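Local coordinates for DNA mismatch repair protein MutS (Thermus aquaticus, PDB 1EWQ) that takes part in DNA mismatch repair, binding mismatched DNA as an ATP-dependent damage sensor with weak ATPase activity, at residues T433-L438 against Y457-K462. Residues are numbered along the deposited sequence; the frame is centred on the assembly and turned at random.
Sequences TGIPTL and YERVPK
T433 and P461 touch carbon to carbon: the threonine methyl CG2 lies 3.7 Å from CD of the proline ring, whose apolar carbons suit it, and slightly farther from CG. Threonine fits because its other branch is a hydroxyl, able both to accept and to donate. OG1, held between the backbone N and the carbonyl carbon (chi1 71°), accepts the I435 N-H at 3.1 Å, an ST turn, and also hydrogen-bonds E429 O. G434, lacking a CB, tolerates the positive phi where helix 406-433 ends. The contact joins this helix end to the loop between strands 449-453 and 465-469 in the clamp of MutS, about 9 Å from the bound DNA at the nearest atoms. An alanine in place of T433 would probably leave the I435 N-H and E429 O without their hydroxyl partner and open a gap beside P461. From CB of I435, CG1 runs anti to the carbonyl carbon (chi1 -50°) and straight on (chi2 177°); across the contact, CD1 alone comes close, loosely, 4.0 Å from R459 O and 4.1 Å from R459 CB. V452 and Y456 also pack on this apolar, buried side chain. One water bridges the segments, donating to T433 O (3.0 Å) and R459 O (2.6 Å).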
loop_
_atom_site.group_PDB
_atom_site.type_symbol
_atom_site.label_atom_id
_atom_site.label_comp_id
_atom_site.label_asym_id
_atom_site.label_seq_id
_atom_site.Cartn_x
_atom_site.Cartn_y
_atom_site.Cartn_z
ATOM N N THR C 433 11.832 -48.891 -46.397
ATOM C CA THR C 433 10.481 -49.327 -46.068
ATOM C C THR C 433 9.424 -48.899 -47.069
ATOM O O THR C 433 8.377 -49.530 -47.167
ATOM C CB THR C 433 10.036 -48.791 -44.689
ATOM O OG1 THR C 433 9.805 -47.378 -44.776
ATOM C CG2 THR C 433 11.099 -49.074 -43.634
ATOM N N GLY C 434 9.689 -47.823 -47.801
ATOM C CA GLY C 434 8.720 -47.336 -48.766
ATOM C C GLY C 434 7.595 -46.559 -48.099
ATOM O O GLY C 434 6.576 -46.280 -48.721
ATOM N N ILE C 435 7.770 -46.215 -46.827
ATOM C CA ILE C 435 6.765 -45.458 -46.097
ATOM C C ILE C 435 7.149 -43.978 -46.182
ATOM O O ILE C 435 7.954 -43.481 -45.396
ATOM C CB ILE C 435 6.709 -45.909 -44.629
ATOM C CG1 ILE C 435 6.594 -47.434 -44.565
ATOM C CG2 ILE C 435 5.520 -45.265 -43.930
ATOM C CD1 ILE C 435 6.612 -48.000 -43.160
ATOM N N PRO C 436 6.566 -43.251 -47.146
ATOM C CA PRO C 436 6.849 -41.827 -47.354
ATOM C C PRO C 436 6.772 -40.915 -46.132
ATOM O O PRO C 436 7.632 -40.057 -45.952
ATOM C CB PRO C 436 5.856 -41.435 -48.451
ATOM C CG PRO C 436 4.704 -42.355 -48.198
ATOM C CD PRO C 436 5.412 -43.667 -47.961
ATOM N N THR C 437 5.755 -41.094 -45.293
ATOM C CA THR C 437 5.610 -40.246 -44.114
ATOM C C THR C 437 6.395 -40.695 -42.879
ATOM O O THR C 437 6.210 -40.143 -41.795
ATOM C CB THR C 437 4.131 -40.099 -43.722
ATOM O OG1 THR C 437 3.538 -41.397 -43.593
ATOM C CG2 THR C 437 3.384 -39.295 -44.776
ATOM N N LEU C 438 7.266 -41.690 -43.028
ATOM C CA LEU C 438 8.064 -42.159 -41.893
ATOM C C LEU C 438 8.887 -40.988 -41.371
ATOM O O LEU C 438 9.321 -40.129 -42.138
ATOM C CB LEU C 438 8.993 -43.303 -42.313
ATOM C CG LEU C 438 9.951 -43.882 -41.262
ATOM C CD1 LEU C 438 10.392 -45.266 -41.689
ATOM C CD2 LEU C 438 11.160 -42.962 -41.071
ATOM N N TYR C 457 1.277 -49.613 -40.448
ATOM C CA TYR C 457 1.683 -50.564 -39.412
ATOM C C TYR C 457 2.081 -51.958 -39.926
ATOM O O TYR C 457 3.046 -52.530 -39.439
ATOM C CB TYR C 457 0.577 -50.731 -38.355
ATOM C CG TYR C 457 0.426 -49.570 -37.386
ATOM C CD1 TYR C 457 1.212 -48.420 -37.504
ATOM C CD2 TYR C 457 -0.519 -49.619 -36.363
ATOM C CE1 TYR C 457 1.056 -47.342 -36.625
ATOM C CE2 TYR C 457 -0.684 -48.554 -35.474
ATOM C CZ TYR C 457 0.101 -47.418 -35.610
ATOM O OH TYR C 457 -0.080 -46.358 -34.752
ATOM N N GLU C 458 1.351 -52.503 -40.897
ATOM C CA GLU C 458 1.663 -53.839 -41.424
ATOM C C GLU C 458 2.817 -53.750 -42.422
ATOM O O GLU C 458 3.211 -54.740 -43.035
ATOM C CB GLU C 458 0.434 -54.449 -42.132
ATOM C CG GLU C 458 -0.911 -54.190 -41.454
ATOM C CD GLU C 458 -2.058 -54.962 -42.102
ATOM O OE1 GLU C 458 -3.223 -54.550 -41.967
ATOM O OE2 GLU C 458 -1.799 -55.996 -42.741
ATOM N N ARG C 459 3.359 -52.548 -42.558
ATOM C CA ARG C 459 4.443 -52.272 -43.488
ATOM C C ARG C 459 5.797 -52.125 -42.759
ATOM O O ARG C 459 6.854 -52.028 -43.386
ATOM C CB ARG C 459 4.079 -50.988 -44.236
ATOM C CG ARG C 459 4.281 -51.012 -45.723
ATOM C CD ARG C 459 3.594 -52.172 -46.440
ATOM N NE ARG C 459 4.343 -52.427 -47.667
ATOM C CZ ARG C 459 4.234 -53.508 -48.428
ATOM N NH1 ARG C 459 3.386 -54.476 -48.117
ATOM N NH2 ARG C 459 5.018 -53.635 -49.491
ATOM N N VAL C 460 5.752 -52.125 -41.430
ATOM C CA VAL C 460 6.951 -51.970 -40.595
ATOM C C VAL C 460 7.898 -53.174 -40.636
ATOM O O VAL C 460 7.484 -54.310 -40.418
ATOM C CB VAL C 460 6.547 -51.713 -39.126
ATOM C CG1 VAL C 460 7.781 -51.619 -38.253
ATOM C CG2 VAL C 460 5.721 -50.446 -39.027
ATOM N N PRO C 461 9.192 -52.939 -40.912
ATOM C CA PRO C 461 10.117 -54.076 -40.955
ATOM C C PRO C 461 10.259 -54.769 -39.600
ATOM O O PRO C 461 10.066 -54.152 -38.544
ATOM C CB PRO C 461 11.422 -53.452 -41.457
ATOM C CG PRO C 461 11.326 -52.042 -41.003
ATOM C CD PRO C 461 9.882 -51.683 -41.248
ATOM N N LYS C 462 10.588 -56.058 -39.651
ATOM C CA LYS C 462 10.744 -56.890 -38.459
ATOM C C LYS C 462 11.800 -56.377 -37.480
ATOM O O LYS C 462 11.703 -56.622 -36.277
ATOM C CB LYS C 462 11.106 -58.325 -38.868
ATOM C CG LYS C 462 10.274 -58.926 -40.008
ATOM C CD LYS C 462 8.788 -59.118 -39.654
ATOM C CE LYS C 462 7.955 -57.874 -39.975
ATOM N NZ LYS C 462 6.473 -58.139 -39.955
HETATM O O HOH W 1 8.268 -52.067 -45.581
#